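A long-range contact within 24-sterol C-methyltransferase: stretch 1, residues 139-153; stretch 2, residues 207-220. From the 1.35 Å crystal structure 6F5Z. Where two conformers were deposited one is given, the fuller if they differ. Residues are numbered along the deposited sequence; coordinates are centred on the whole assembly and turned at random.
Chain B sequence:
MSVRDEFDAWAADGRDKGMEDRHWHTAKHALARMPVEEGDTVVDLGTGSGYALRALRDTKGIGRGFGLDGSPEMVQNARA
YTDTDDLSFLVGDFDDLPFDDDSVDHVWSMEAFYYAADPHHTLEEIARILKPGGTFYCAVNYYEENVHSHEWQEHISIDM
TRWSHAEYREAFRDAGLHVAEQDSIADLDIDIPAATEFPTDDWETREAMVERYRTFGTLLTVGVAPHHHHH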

ATOM      1  N   ALA B 139      -4.106   1.497 -11.435  1.00 13.16           N
ATOM      2  CA  ALA B 139      -2.880   2.052 -11.999  1.00 13.24           C
ATOM      3  C   ALA B 139      -3.250   2.772 -13.287  1.00 14.43           C
ATOM      4  O   ALA B 139      -3.964   2.191 -14.135  1.00 14.76           O
ATOM      5  N   VAL B 140      -2.790   4.027 -13.433  1.00 12.52           N
ATOM      6  CA  VAL B 140      -3.179   4.823 -14.579  1.00 13.03           C
ATOM      7  C   VAL B 140      -2.016   5.664 -15.059  1.00 13.84           C
ATOM      8  O   VAL B 140      -1.258   6.197 -14.237  1.00 13.98           O
ATOM      9  N   ASN B 141      -1.956   5.887 -16.395  1.00 14.37           N
ATOM     10  CA  ASN B 141      -0.973   6.792 -16.978  1.00 14.03           C
ATOM     11  C   ASN B 141      -1.591   8.117 -17.406  1.00 16.62           C
ATOM     12  O   ASN B 141      -0.841   9.044 -17.695  1.00 17.53           O
ATOM     13  N   TYR B 142      -2.930   8.206 -17.433  1.00 14.67           N
ATOM     14  CA  TYR B 142      -3.644   9.420 -17.812  1.00 13.49           C
ATOM     15  C   TYR B 142      -4.141  10.035 -16.498  1.00 15.51           C
ATOM     16  O   TYR B 142      -5.052   9.478 -15.872  1.00 15.26           O
ATOM     17  N   TYR B 143      -3.521  11.149 -16.063  1.00 14.98           N
ATOM     18  CA  TYR B 143      -3.865  11.794 -14.814  1.00 14.09           C
ATOM     19  C   TYR B 143      -3.342  13.218 -14.856  1.00 17.24           C
ATOM     20  O   TYR B 143      -2.475  13.530 -15.689  1.00 17.19           O
ATOM     21  N   GLU B 144      -3.861  14.082 -13.972  1.00 16.29           N
ATOM     22  CA  GLU B 144      -3.588  15.513 -14.078  1.00 16.55           C
ATOM     23  C   GLU B 144      -2.116  15.890 -14.077  1.00 18.97           C
ATOM     24  O   GLU B 144      -1.687  16.673 -14.943  1.00 18.89           O
ATOM     25  N   GLU B 145      -1.352  15.369 -13.122  1.00 17.97           N
ATOM     26  CA  GLU B 145       0.048  15.747 -12.972  1.00 17.31           C
ATOM     27  C   GLU B 145       0.902  15.306 -14.174  1.00 21.51           C
ATOM     28  O   GLU B 145       1.967  15.911 -14.404  1.00 22.38           O
ATOM     29  N   ASN B 146       0.468  14.264 -14.917  1.00 17.71           N
ATOM     30  CA  ASN B 146       1.260  13.798 -16.076  1.00 17.53           C
ATOM     31  C   ASN B 146       0.858  14.692 -17.255  1.00 19.26           C
ATOM     32  O   ASN B 146      -0.027  14.369 -18.037  1.00 18.61           O
ATOM     33  N   VAL B 147       1.514  15.862 -17.343  1.00 20.57           N
ATOM     34  CA  VAL B 147       1.118  16.893 -18.301  1.00 21.55           C
ATOM     35  C   VAL B 147       1.135  16.371 -19.755  1.00 22.53           C
ATOM     36  O   VAL B 147       0.257  16.736 -20.543  1.00 21.85           O
ATOM     37  N   HIS B 148       2.084  15.472 -20.068  1.00 21.86           N
ATOM     38  CA  HIS B 148       2.250  14.853 -21.379  0.50 23.16           C
ATOM     39  C   HIS B 148       1.045  13.994 -21.793  1.00 25.80           C
ATOM     40  O   HIS B 148       0.865  13.691 -22.977  1.00 27.91           O
ATOM     41  N   SER B 149       0.211  13.570 -20.810  1.00 20.52           N
ATOM     42  CA  SER B 149      -0.938  12.722 -21.125  1.00 18.74           C
ATOM     43  C   SER B 149      -2.155  13.510 -21.491  1.00 21.44           C
ATOM     44  O   SER B 149      -3.118  12.925 -21.971  1.00 22.04           O
ATOM     45  N   HIS B 150      -2.164  14.816 -21.195  1.00 20.66           N
ATOM     46  CA  HIS B 150      -3.380  15.613 -21.409  1.00 21.09           C
ATOM     47  C   HIS B 150      -3.876  15.526 -22.863  1.00 26.90           C
ATOM     48  O   HIS B 150      -5.073  15.305 -23.108  1.00 26.58           O
ATOM     49  N   GLU B 151      -2.935  15.584 -23.823  1.00 23.74           N
ATOM     50  CA  GLU B 151      -3.268  15.522 -25.248  1.00 24.84           C
ATOM     51  C   GLU B 151      -3.854  14.185 -25.693  1.00 27.33           C
ATOM     52  O   GLU B 151      -4.355  14.108 -26.805  1.00 25.72           O
ATOM     53  N   TRP B 152      -3.817  13.127 -24.845  1.00 23.70           N
ATOM     54  CA  TRP B 152      -4.344  11.830 -25.263  1.00 23.23           C
ATOM     55  C   TRP B 152      -5.820  11.868 -25.607  1.00 23.06           C
ATOM     56  O   TRP B 152      -6.255  11.103 -26.460  1.00 24.22           O
ATOM     57  N   GLN B 153      -6.584  12.774 -24.978  1.00 21.05           N
ATOM     58  CA  GLN B 153      -8.009  12.892 -25.241  1.00 20.99           C
ATOM     59  C   GLN B 153      -8.291  13.261 -26.724  1.00 25.50           C
ATOM     60  O   GLN B 153      -9.320  12.838 -27.266  1.00 26.23           O
ATOM     61  N   GLU B 207      14.175  16.209 -22.114  1.00 19.01           N
ATOM     62  CA  GLU B 207      13.734  16.547 -20.753  1.00 19.32           C
ATOM     63  C   GLU B 207      12.282  16.122 -20.535  1.00 20.50           C
ATOM     64  O   GLU B 207      11.928  15.647 -19.452  1.00 19.10           O
ATOM     65  N   ALA B 208      11.434  16.332 -21.562  1.00 17.91           N
ATOM     66  CA  ALA B 208      10.014  15.981 -21.420  1.00 17.05           C
ATOM     67  C   ALA B 208       9.828  14.471 -21.350  1.00 19.01           C
ATOM     68  O   ALA B 208       9.019  13.982 -20.550  1.00 18.84           O
ATOM     69  N   MET B 209      10.592  13.727 -22.142  1.00 16.37           N
ATOM     70  CA  MET B 209      10.492  12.267 -22.132  1.00 15.21           C
ATOM     71  C   MET B 209      10.965  11.730 -20.779  1.00 17.57           C
ATOM     72  O   MET B 209      10.332  10.832 -20.206  1.00 16.60           O
ATOM     73  N   VAL B 210      12.079  12.274 -20.256  1.00 15.27           N
ATOM     74  CA  VAL B 210      12.601  11.814 -18.962  1.00 15.19           C
ATOM     75  C   VAL B 210      11.540  12.107 -17.901  1.00 17.32           C
ATOM     76  O   VAL B 210      11.265  11.238 -17.079  1.00 16.97           O
ATOM     77  N   GLU B 211      10.949  13.309 -17.910  1.00 16.64           N
ATOM     78  CA  GLU B 211       9.936  13.683 -16.921  1.00 16.33           C
ATOM     79  C   GLU B 211       8.743  12.720 -17.001  1.00 17.08           C
ATOM     80  O   GLU B 211       8.303  12.198 -15.973  1.00 17.23           O
ATOM     81  N   ARG B 212       8.277  12.412 -18.211  1.00 15.48           N
ATOM     82  CA  ARG B 212       7.137  11.511 -18.401  1.00 15.01           C
ATOM     83  C   ARG B 212       7.393  10.145 -17.751  1.00 16.83           C
ATOM     84  O   ARG B 212       6.542   9.624 -17.017  1.00 16.03           O
ATOM     85  N   TYR B 213       8.542   9.545 -18.075  1.00 15.34           N
ATOM     86  CA  TYR B 213       8.772   8.160 -17.683  1.00 14.90           C
ATOM     87  C   TYR B 213       9.535   7.962 -16.397  1.00 16.91           C
ATOM     88  O   TYR B 213       9.199   7.031 -15.658  1.00 17.14           O
ATOM     89  N   ARG B 214      10.618   8.731 -16.175  1.00 16.06           N
ATOM     90  CA  ARG B 214      11.451   8.508 -14.988  1.00 16.78           C
ATOM     91  C   ARG B 214      10.905   9.258 -13.792  1.00 19.16           C
ATOM     92  O   ARG B 214      11.130   8.787 -12.671  1.00 19.18           O
ATOM     93  N   THR B 215      10.185  10.387 -13.993  1.00 16.95           N
ATOM     94  CA  THR B 215       9.709  11.208 -12.878  1.00 17.64           C
ATOM     95  C   THR B 215       8.253  10.937 -12.556  1.00 20.61           C
ATOM     96  O   THR B 215       7.951  10.600 -11.412  1.00 21.10           O
ATOM     97  N   PHE B 216       7.345  11.155 -13.512  1.00 17.79           N
ATOM     98  CA  PHE B 216       5.901  10.971 -13.268  1.00 16.99           C
ATOM     99  C   PHE B 216       5.538   9.484 -13.269  1.00 20.44           C
ATOM    100  O   PHE B 216       4.945   8.970 -12.323  1.00 19.61           O
ATOM    101  N   GLY B 217       5.874   8.791 -14.343  1.00 15.30           N
ATOM    102  CA  GLY B 217       5.541   7.369 -14.443  1.00 14.44           C
ATOM    103  C   GLY B 217       4.043   7.089 -14.319  1.00 17.57           C
ATOM    104  O   GLY B 217       3.195   7.907 -14.710  1.00 16.49           O
ATOM    105  N   THR B 218       3.725   5.908 -13.792  1.00 14.15           N
ATOM    106  CA  THR B 218       2.356   5.435 -13.614  1.00 13.27           C
ATOM    107  C   THR B 218       1.875   5.789 -12.216  1.00 14.27           C
ATOM    108  O   THR B 218       2.574   5.531 -11.238  1.00 15.91           O
ATOM    109  N   LEU B 219       0.657   6.347 -12.126  1.00 12.77           N
ATOM    110  CA  LEU B 219       0.095   6.619 -10.804  1.00 13.87           C
ATOM    111  C   LEU B 219      -0.591   5.341 -10.303  1.00 14.19           C
ATOM    112  O   LEU B 219      -1.386   4.733 -11.024  1.00 13.69           O
ATOM    113  N   LEU B 220      -0.308   4.942  -9.051  1.00 12.85           N
ATOM    114  CA  LEU B 220      -0.988   3.820  -8.449  1.00 14.74           C
ATOM    115  C   LEU B 220      -1.698   4.308  -7.212  1.00 14.24           C
ATOM    116  O   LEU B 220      -1.056   4.927  -6.357  1.00 14.24           O
TER

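The most unusual feature of this contact is His148, which points toward the second stretch with a chi1 of -33°, between rotamer wells, and brings its CE1 to 3.1 Å from Phe216 CE2, short for two carbons; two conformers were deposited, and this approach belongs to the one given. Phe216 (m) meets the imidazole rim to rim and receives Glu145 O over one face, 3.4 Å from Phe216 CE2. In the same conformer, His148 ND1 donates a hydrogen bond to Asn146 OD1 (2.8 Å), and Arg212 CB covers one ring face, 3.9 Å from the centroid. His148 NE2 lies 3.1 Å from Glu211 OE1. Arg212 (t) extends past Asn146, whose ND2 lies over its guanidinium without bonding to it; instead, Asn146 ND2 donates to Asn141 O at 2.8 Å, bracing the loop.

The phenol of Tyr143 reaches across to the point where the helix of the second stretch gives way to its strand, and its hydroxyl donates a hydrogen bond to the backbone carbonyl of Gly217 (Tyr143 OH to Gly217 O, 2.7 Å). Gly217 has left helical geometry with a positive phi, which favours glycine. The p rotamer of Tyr143 (chi1 60°) also lays one ring face against Leu219, whose CB sits 3.8 Å from the ring centroid in a CH-pi contact.

Next to this contact the strands pair antiparallel. Val140 and Leu219 exchange two backbone hydrogen bonds, Val140 N to Leu219 O and Leu219 N to Val140 O, both 2.9 Å. Their side chains, m and t, share one face of the sheet, with Val140 CG2 4.0 Å from Leu219 CB; Ala139 and Leu220 occupy the other, where Ala139 CB lies 4.3 Å from Leu220 CD1. Beyond the paired residues, Asn141 and Thr218, both m, join through a short hydrogen bond from Thr218 OG1 to Asn141 OD1 (2.6 Å). A water accepts from Asn141 ND2 at 3.0 Å and donates weakly to Thr218 OG1 at 3.4 Å.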

ATOM      1  CB  ALA B 139      -1.888   0.944 -12.284  1.00 14.59           C
ATOM      2  CB  VAL B 140      -4.399   5.744 -14.302  1.00 15.12           C
ATOM      3  CG1 VAL B 140      -5.666   4.939 -13.982  1.00 15.03           C
ATOM      4  CG2 VAL B 140      -4.110   6.746 -13.186  1.00 14.95           C
ATOM      5  CB  ASN B 141      -0.232   6.138 -18.171  1.00 15.09           C
ATOM      6  CG  ASN B 141       0.644   5.001 -17.718  1.00 17.03           C
ATOM      7  OD1 ASN B 141       0.979   4.917 -16.552  1.00 19.02           O
ATOM      8  ND2 ASN B 141       1.007   4.085 -18.601  1.00 18.37           N
ATOM      9  CB  TYR B 142      -4.816   9.069 -18.731  1.00 14.94           C
ATOM     10  CG  TYR B 142      -5.648  10.264 -19.143  1.00 16.10           C
ATOM     11  CD1 TYR B 142      -5.169  11.184 -20.079  1.00 16.91           C
ATOM     12  CD2 TYR B 142      -6.910  10.464 -18.615  1.00 16.97           C
ATOM     13  CE1 TYR B 142      -5.950  12.266 -20.496  1.00 17.16           C
ATOM     14  CE2 TYR B 142      -7.716  11.521 -19.045  1.00 17.35           C
ATOM     15  CZ  TYR B 142      -7.222  12.426 -19.972  1.00 20.11           C
ATOM     16  OH  TYR B 142      -8.021  13.467 -20.394  1.00 19.74           O
ATOM     17  CB  TYR B 143      -3.396  10.971 -13.591  1.00 14.85           C
ATOM     18  CG  TYR B 143      -1.908  10.728 -13.532  1.00 14.01           C
ATOM     19  CD1 TYR B 143      -1.339   9.614 -14.148  1.00 15.02           C
ATOM     20  CD2 TYR B 143      -1.070  11.604 -12.850  1.00 14.68           C
ATOM     21  CE1 TYR B 143       0.035   9.389 -14.108  1.00 14.08           C
ATOM     22  CE2 TYR B 143       0.311  11.387 -12.797  1.00 15.81           C
ATOM     23  CZ  TYR B 143       0.853  10.268 -13.425  1.00 14.79           C
ATOM     24  OH  TYR B 143       2.217  10.035 -13.397  1.00 16.77           O
ATOM     25  CB  GLU B 144      -4.327  16.303 -12.980  1.00 18.47           C
ATOM     26  CG  GLU B 144      -4.380  17.809 -13.259  1.00 17.12           C
ATOM     27  CD  GLU B 144      -5.221  18.138 -14.477  1.00 23.56           C
ATOM     28  OE1 GLU B 144      -6.189  17.399 -14.774  1.00 26.40           O
ATOM     29  OE2 GLU B 144      -4.956  19.204 -15.078  1.00 33.33           O
ATOM     30  CB  GLU B 145       0.621  15.186 -11.661  1.00 18.71           C
ATOM     31  CG  GLU B 145       0.022  15.844 -10.420  1.00 21.78           C
ATOM     32  CD  GLU B 145      -1.239  15.187  -9.872  1.00 21.01           C
ATOM     33  OE1 GLU B 145      -1.954  14.501 -10.632  1.00 19.83           O
ATOM     34  OE2 GLU B 145      -1.511  15.369  -8.668  1.00 22.36           O
ATOM     35  CB  ASN B 146       1.035  12.313 -16.343  1.00 16.31           C
ATOM     36  CG  ASN B 146       1.803  11.804 -17.539  1.00 25.84           C
ATOM     37  OD1 ASN B 146       2.692  12.490 -18.077  1.00 26.43           O
ATOM     38  ND2 ASN B 146       1.431  10.620 -18.012  1.00 22.22           N
ATOM     39  CB  VAL B 147       1.914  18.210 -18.095  1.00 27.81           C
ATOM     40  CG1 VAL B 147       3.418  17.973 -18.117  1.00 28.67           C
ATOM     41  CG2 VAL B 147       1.503  19.299 -19.091  1.00 28.49           C
ATOM     42  CB  HIS B 148       3.513  13.981 -21.358  0.50 24.82           C
ATOM     43  CG  HIS B 148       4.602  14.512 -20.483  0.50 28.57           C
ATOM     44  ND1 HIS B 148       4.629  14.240 -19.128  0.50 30.31           N
ATOM     45  CD2 HIS B 148       5.648  15.319 -20.788  0.50 30.81           C
ATOM     46  CE1 HIS B 148       5.707  14.856 -18.666  0.50 30.17           C
ATOM     47  NE2 HIS B 148       6.362  15.498 -19.626  0.50 30.25           N
ATOM     48  CB  SER B 149      -1.283  11.804 -19.949  1.00 18.96           C
ATOM     49  OG  SER B 149      -1.833  12.489 -18.831  1.00 19.50           O
ATOM     50  CB  HIS B 150      -3.141  17.071 -21.022  1.00 21.64           C
ATOM     51  CG  HIS B 150      -2.846  17.296 -19.574  1.00 23.64           C
ATOM     52  ND1 HIS B 150      -2.635  18.558 -19.087  1.00 25.21           N
ATOM     53  CD2 HIS B 150      -2.729  16.409 -18.554  1.00 24.43           C
ATOM     54  CE1 HIS B 150      -2.383  18.416 -17.792  1.00 24.75           C
ATOM     55  NE2 HIS B 150      -2.444  17.138 -17.430  1.00 23.90           N
ATOM     56  CB  GLU B 151      -2.060  15.911 -26.123  1.00 27.11           C
ATOM     57  CG  GLU B 151      -0.943  14.878 -26.133  1.00 40.22           C
ATOM     58  CD  GLU B 151       0.430  15.447 -26.434  1.00 70.82           C
ATOM     59  OE1 GLU B 151       1.138  15.835 -25.475  1.00 56.93           O
ATOM     60  OE2 GLU B 151       0.797  15.503 -27.630  1.00 71.90           O
ATOM     61  CB  TRP B 152      -4.061  10.712 -24.237  1.00 22.89           C
ATOM     62  CG  TRP B 152      -2.609  10.478 -23.933  1.00 24.79           C
ATOM     63  CD1 TRP B 152      -1.520  11.032 -24.552  1.00 27.43           C
ATOM     64  CD2 TRP B 152      -2.096   9.548 -22.970  1.00 25.02           C
ATOM     65  NE1 TRP B 152      -0.358  10.534 -23.999  1.00 27.67           N
ATOM     66  CE2 TRP B 152      -0.685   9.613 -23.031  1.00 28.53           C
ATOM     67  CE3 TRP B 152      -2.697   8.711 -22.014  1.00 25.69           C
ATOM     68  CZ2 TRP B 152       0.130   8.866 -22.176  1.00 27.56           C
ATOM     69  CZ3 TRP B 152      -1.887   7.952 -21.188  1.00 27.05           C
ATOM     70  CH2 TRP B 152      -0.491   8.031 -21.280  1.00 27.67           C
ATOM     71  CB  GLN B 153      -8.672  13.844 -24.239  1.00 22.23           C
ATOM     72  CG  GLN B 153     -10.162  14.069 -24.488  1.00 23.94           C
ATOM     73  CD  GLN B 153     -10.985  12.818 -24.255  1.00 26.43           C
ATOM     74  OE1 GLN B 153     -11.187  11.957 -25.141  1.00 26.49           O
ATOM     75  NE2 GLN B 153     -11.474  12.702 -23.039  1.00 20.67           N
ATOM     76  CB  GLU B 207      13.835  18.073 -20.478  1.00 22.30           C
ATOM     77  CG  GLU B 207      15.248  18.596 -20.286  1.00 35.04           C
ATOM     78  CD  GLU B 207      16.009  19.029 -21.533  1.00 58.22           C
ATOM     79  OE1 GLU B 207      15.718  18.523 -22.646  1.00 34.91           O
ATOM     80  OE2 GLU B 207      17.007  19.767 -21.357  1.00 56.24           O
ATOM     81  CB  ALA B 208       9.224  16.565 -22.599  1.00 18.78           C
ATOM     82  CB  MET B 209      11.307  11.660 -23.281  1.00 15.72           C
ATOM     83  CG  MET B 209      10.987  10.208 -23.480  1.00 18.61           C
ATOM     84  SD  MET B 209      11.852   9.572 -24.942  1.00 21.10           S
ATOM     85  CE  MET B 209      11.075   7.916 -25.025  1.00 20.49           C
ATOM     86  CB  VAL B 210      13.942  12.510 -18.609  1.00 19.20           C
ATOM     87  CG1 VAL B 210      14.344  12.243 -17.159  1.00 18.25           C
ATOM     88  CG2 VAL B 210      15.041  12.048 -19.548  1.00 19.22           C
ATOM     89  CB  GLU B 211       9.489  15.135 -17.146  1.00 18.76           C
ATOM     90  CG  GLU B 211       8.570  15.633 -16.058  1.00 22.35           C
ATOM     91  CD  GLU B 211       8.123  17.057 -16.320  1.00 31.61           C
ATOM     92  OE1 GLU B 211       7.566  17.323 -17.411  1.00 32.97           O
ATOM     93  OE2 GLU B 211       8.383  17.913 -15.448  1.00 32.98           O
ATOM     94  CB  ARG B 212       6.810  11.303 -19.905  1.00 16.92           C
ATOM     95  CG  ARG B 212       5.900  10.096 -20.208  1.00 17.32           C
ATOM     96  CD  ARG B 212       4.501  10.256 -19.608  1.00 18.79           C
ATOM     97  NE  ARG B 212       3.733   9.049 -19.912  1.00 18.51           N
ATOM     98  CZ  ARG B 212       3.737   7.954 -19.146  1.00 20.57           C
ATOM     99  NH1 ARG B 212       4.430   7.926 -18.013  1.00 16.59           N
ATOM    100  NH2 ARG B 212       3.065   6.871 -19.525  1.00 19.31           N
ATOM    101  CB  TYR B 213       9.441   7.387 -18.848  1.00 15.13           C
ATOM    102  CG  TYR B 213       8.525   7.281 -20.059  1.00 15.90           C
ATOM    103  CD1 TYR B 213       7.373   6.503 -20.023  1.00 17.30           C
ATOM    104  CD2 TYR B 213       8.819   7.949 -21.249  1.00 17.24           C
ATOM    105  CE1 TYR B 213       6.500   6.445 -21.108  1.00 16.97           C
ATOM    106  CE2 TYR B 213       7.955   7.881 -22.346  1.00 18.29           C
ATOM    107  CZ  TYR B 213       6.806   7.116 -22.273  1.00 21.96           C
ATOM    108  OH  TYR B 213       5.942   7.016 -23.340  1.00 22.88           O
ATOM    109  CB  ARG B 214      12.928   8.917 -15.253  1.00 16.73           C
ATOM    110  CG  ARG B 214      13.574   8.266 -16.492  1.00 19.94           C
ATOM    111  CD  ARG B 214      13.617   6.739 -16.482  1.00 19.99           C
ATOM    112  NE  ARG B 214      14.614   6.255 -17.429  1.00 17.64           N
ATOM    113  CZ  ARG B 214      14.359   5.636 -18.584  1.00 19.63           C
ATOM    114  NH1 ARG B 214      13.102   5.347 -18.937  1.00 14.55           N
ATOM    115  NH2 ARG B 214      15.357   5.311 -19.403  1.00 20.68           N
ATOM    116  CB  THR B 215       9.979  12.696 -13.161  1.00 23.44           C
ATOM    117  OG1 THR B 215      11.378  12.887 -13.397  1.00 24.56           O
ATOM    118  CG2 THR B 215       9.546  13.605 -12.024  1.00 22.87           C
ATOM    119  CB  PHE B 216       5.063  11.687 -14.344  1.00 18.67           C
ATOM    120  CG  PHE B 216       5.208  13.195 -14.398  1.00 20.96           C
ATOM    121  CD1 PHE B 216       5.562  13.913 -13.269  1.00 24.71           C
ATOM    122  CD2 PHE B 216       5.023  13.890 -15.593  1.00 21.36           C
ATOM    123  CE1 PHE B 216       5.658  15.314 -13.296  1.00 25.31           C
ATOM    124  CE2 PHE B 216       5.076  15.296 -15.619  1.00 24.20           C
ATOM    125  CZ  PHE B 216       5.398  15.998 -14.467  1.00 23.16           C
ATOM    126  CB  THR B 218       2.339   3.897 -13.769  1.00 15.03           C
ATOM    127  OG1 THR B 218       2.705   3.584 -15.129  1.00 15.55           O
ATOM    128  CG2 THR B 218       0.977   3.276 -13.520  1.00 15.82           C
ATOM    129  CB  LEU B 219      -0.966   7.741 -10.943  1.00 12.99           C
ATOM    130  CG  LEU B 219      -1.922   7.918  -9.726  1.00 14.88           C
ATOM    131  CD1 LEU B 219      -1.162   8.382  -8.507  1.00 16.17           C
ATOM    132  CD2 LEU B 219      -2.965   9.005 -10.035  1.00 14.42           C
ATOM    133  CB  LEU B 220      -0.000   2.710  -8.036  1.00 13.84           C
ATOM    134  CG  LEU B 220      -0.590   1.572  -7.169  1.00 15.63           C
ATOM    135  CD1 LEU B 220      -1.601   0.719  -7.996  1.00 16.32           C
ATOM    136  CD2 LEU B 220       0.554   0.668  -6.630  1.00 15.25           C
TER
HETATM  137  O   HOH W   1       2.986   1.862 -18.096  1.00 21.16           O